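Local coordinates for Non-structural protein 3 (Porcine deltacoronavirus, PDB 6LN0) that combines a macro domain with a zinc-bearing papain-like protease domain and probably cleaves the viral replicase polyprotein, at residues 390-395 and 416-421. Sequence-based numbering, arbitrary orientation.
Sequences PAIKFA and NVVATY
Four backbone hydrogen bonds join segment 390-395 to segment 416-421, part of strand 416-423, with the chains running antiparallel. At one end Tyr421 N donates to Pro390 O over 3.0 Å, nearly along the carbonyl axis; proline, without an N-H, can still accept here through its carbonyl. Ile392 bonds twice: its N reaches Ala419 O at 2.8 Å along a bent path (144°), and its O receives Val418 N at 2.8 Å almost straight (166°). Phe394 N closes the ladder on Asn416 O. Ile392 thus pairs with Ala419, but Lys393 lies opposite Val417, so the register slips by one residue. The extra residue is Val418, whose psi of -7° kinks its strand into a beta bulge, and its own carbonyl is taken by the side-chain amide of Gln314.

Apolar contacts follow on both faces. On one, Val417 holds CG2 anti to its backbone N, which lays this methyl 3.6 Å from Ala391 CB; Thr420 CG2 meets the same small methyl alongside it, while its OG1 bonds Tyr351 OH. On the other, branched Ile392 crosses Val418 obliquely, CG2 to CG2 at 3.7 Å, and compact Ala419 sits beside Ile392 CB, both under Leu268 of helix 260-270. Phe394 offers only its CB to Val418 CG1, its ring leading away toward Met310.

The charge of Lys393 is carried off the pair: its aliphatic stem passes Asn416 O, and NZ forms a salt bridge with Glu386.

Flanked by strands 376-383 and 398-402, this bulged antiparallel pair lies inside the large sheet of the papain-like protease domain, whose far end runs toward the four-cysteine zinc site.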
loop_
_atom_site.group_PDB
_atom_site.type_symbol
_atom_site.label_atom_id
_atom_site.label_comp_id
_atom_site.label_asym_id
_atom_site.label_seq_id
_atom_site.Cartn_x
_atom_site.Cartn_y
_atom_site.Cartn_z
ATOM N N PRO A 390 -0.832 -44.366 -0.457
ATOM C CA PRO A 390 -1.271 -43.023 -0.022
ATOM C C PRO A 390 -1.997 -42.279 -1.133
ATOM O O PRO A 390 -1.498 -42.159 -2.252
ATOM C CB PRO A 390 0.036 -42.316 0.352
ATOM C CG PRO A 390 1.025 -43.405 0.583
ATOM C CD PRO A 390 0.611 -44.586 -0.260
ATOM N N ALA A 391 -3.193 -41.789 -0.826
ATOM C CA ALA A 391 -4.035 -41.174 -1.840
ATOM C C ALA A 391 -4.869 -40.061 -1.214
ATOM O O ALA A 391 -4.820 -39.810 -0.004
ATOM C CB ALA A 391 -4.942 -42.207 -2.513
ATOM N N ILE A 392 -5.632 -39.384 -2.063
ATOM C CA ILE A 392 -6.603 -38.396 -1.626
ATOM C C ILE A 392 -7.927 -38.731 -2.291
ATOM O O ILE A 392 -7.979 -38.994 -3.497
ATOM C CB ILE A 392 -6.158 -36.954 -1.963
ATOM C CG1 ILE A 392 -4.913 -36.576 -1.136
ATOM C CG2 ILE A 392 -7.273 -36.004 -1.682
ATOM C CD1 ILE A 392 -4.388 -35.136 -1.352
ATOM N N LYS A 393 -8.987 -38.763 -1.504
ATOM C CA LYS A 393 -10.321 -38.985 -2.030
ATOM C C LYS A 393 -11.163 -37.731 -1.824
ATOM O O LYS A 393 -10.992 -36.989 -0.845
ATOM C CB LYS A 393 -10.995 -40.206 -1.376
ATOM C CG LYS A 393 -10.346 -41.563 -1.693
ATOM C CD LYS A 393 -11.378 -42.674 -1.757
ATOM C CE LYS A 393 -10.956 -43.901 -0.941
ATOM N NZ LYS A 393 -12.136 -44.750 -0.526
ATOM N N PHE A 394 -12.071 -37.512 -2.774
ATOM C CA PHE A 394 -12.916 -36.328 -2.830
ATOM C C PHE A 394 -14.333 -36.790 -3.137
ATOM O O PHE A 394 -14.551 -37.510 -4.117
ATOM C CB PHE A 394 -12.406 -35.377 -3.914
ATOM C CG PHE A 394 -12.995 -33.985 -3.868
ATOM C CD1 PHE A 394 -14.298 -33.746 -4.276
ATOM C CD2 PHE A 394 -12.215 -32.904 -3.475
ATOM C CE1 PHE A 394 -14.819 -32.465 -4.264
ATOM C CE2 PHE A 394 -12.738 -31.614 -3.452
ATOM C CZ PHE A 394 -14.038 -31.399 -3.847
ATOM N N ALA A 395 -15.288 -36.393 -2.299
ATOM C CA ALA A 395 -16.691 -36.667 -2.568
ATOM C C ALA A 395 -17.531 -35.779 -1.672
ATOM O O ALA A 395 -17.168 -35.536 -0.520
ATOM C CB ALA A 395 -17.044 -38.140 -2.326
ATOM N N ASN A 416 -14.333 -40.749 -5.538
ATOM C CA ASN A 416 -13.244 -40.639 -6.490
ATOM C C ASN A 416 -11.926 -40.433 -5.753
ATOM O O ASN A 416 -11.877 -39.866 -4.657
ATOM C CB ASN A 416 -13.529 -39.500 -7.456
ATOM C CG ASN A 416 -14.786 -39.744 -8.247
ATOM O OD1 ASN A 416 -15.035 -40.878 -8.671
ATOM N ND2 ASN A 416 -15.600 -38.716 -8.431
ATOM N N VAL A 417 -10.861 -40.963 -6.318
ATOM C CA VAL A 417 -9.514 -40.623 -5.869
ATOM C C VAL A 417 -8.993 -39.538 -6.807
ATOM O O VAL A 417 -9.288 -39.561 -8.015
ATOM C CB VAL A 417 -8.603 -41.870 -5.835
ATOM C CG1 VAL A 417 -8.344 -42.374 -7.220
ATOM C CG2 VAL A 417 -7.283 -41.552 -5.152
ATOM N N VAL A 418 -8.313 -38.534 -6.248
ATOM C CA VAL A 418 -7.848 -37.389 -7.031
ATOM C C VAL A 418 -6.347 -37.161 -6.952
ATOM O O VAL A 418 -5.820 -36.338 -7.718
ATOM C CB VAL A 418 -8.597 -36.088 -6.667
ATOM C CG1 VAL A 418 -10.048 -36.221 -7.060
ATOM C CG2 VAL A 418 -8.427 -35.743 -5.179
ATOM N N ALA A 419 -5.632 -37.881 -6.102
ATOM C CA ALA A 419 -4.180 -37.851 -6.146
ATOM C C ALA A 419 -3.679 -39.121 -5.479
ATOM O O ALA A 419 -4.293 -39.593 -4.521
ATOM C CB ALA A 419 -3.619 -36.607 -5.438
ATOM N N THR A 420 -2.567 -39.656 -5.982
ATOM C CA THR A 420 -1.925 -40.841 -5.428
ATOM C C THR A 420 -0.422 -40.629 -5.430
ATOM O O THR A 420 0.125 -39.956 -6.311
ATOM C CB THR A 420 -2.243 -42.116 -6.237
ATOM O OG1 THR A 420 -1.962 -41.882 -7.620
ATOM C CG2 THR A 420 -3.710 -42.521 -6.088
ATOM N N TYR A 421 0.248 -41.203 -4.435
ATOM C CA TYR A 421 1.704 -41.215 -4.381
ATOM C C TYR A 421 2.215 -42.627 -4.636
ATOM O O TYR A 421 1.777 -43.578 -3.985
ATOM C CB TYR A 421 2.228 -40.715 -3.036
ATOM C CG TYR A 421 3.709 -40.922 -2.918
ATOM C CD1 TYR A 421 4.591 -40.154 -3.681
ATOM C CD2 TYR A 421 4.236 -41.912 -2.096
ATOM C CE1 TYR A 421 5.964 -40.350 -3.619
ATOM C CE2 TYR A 421 5.608 -42.110 -2.026
ATOM C CZ TYR A 421 6.464 -41.308 -2.792
ATOM O OH TYR A 421 7.822 -41.474 -2.741
#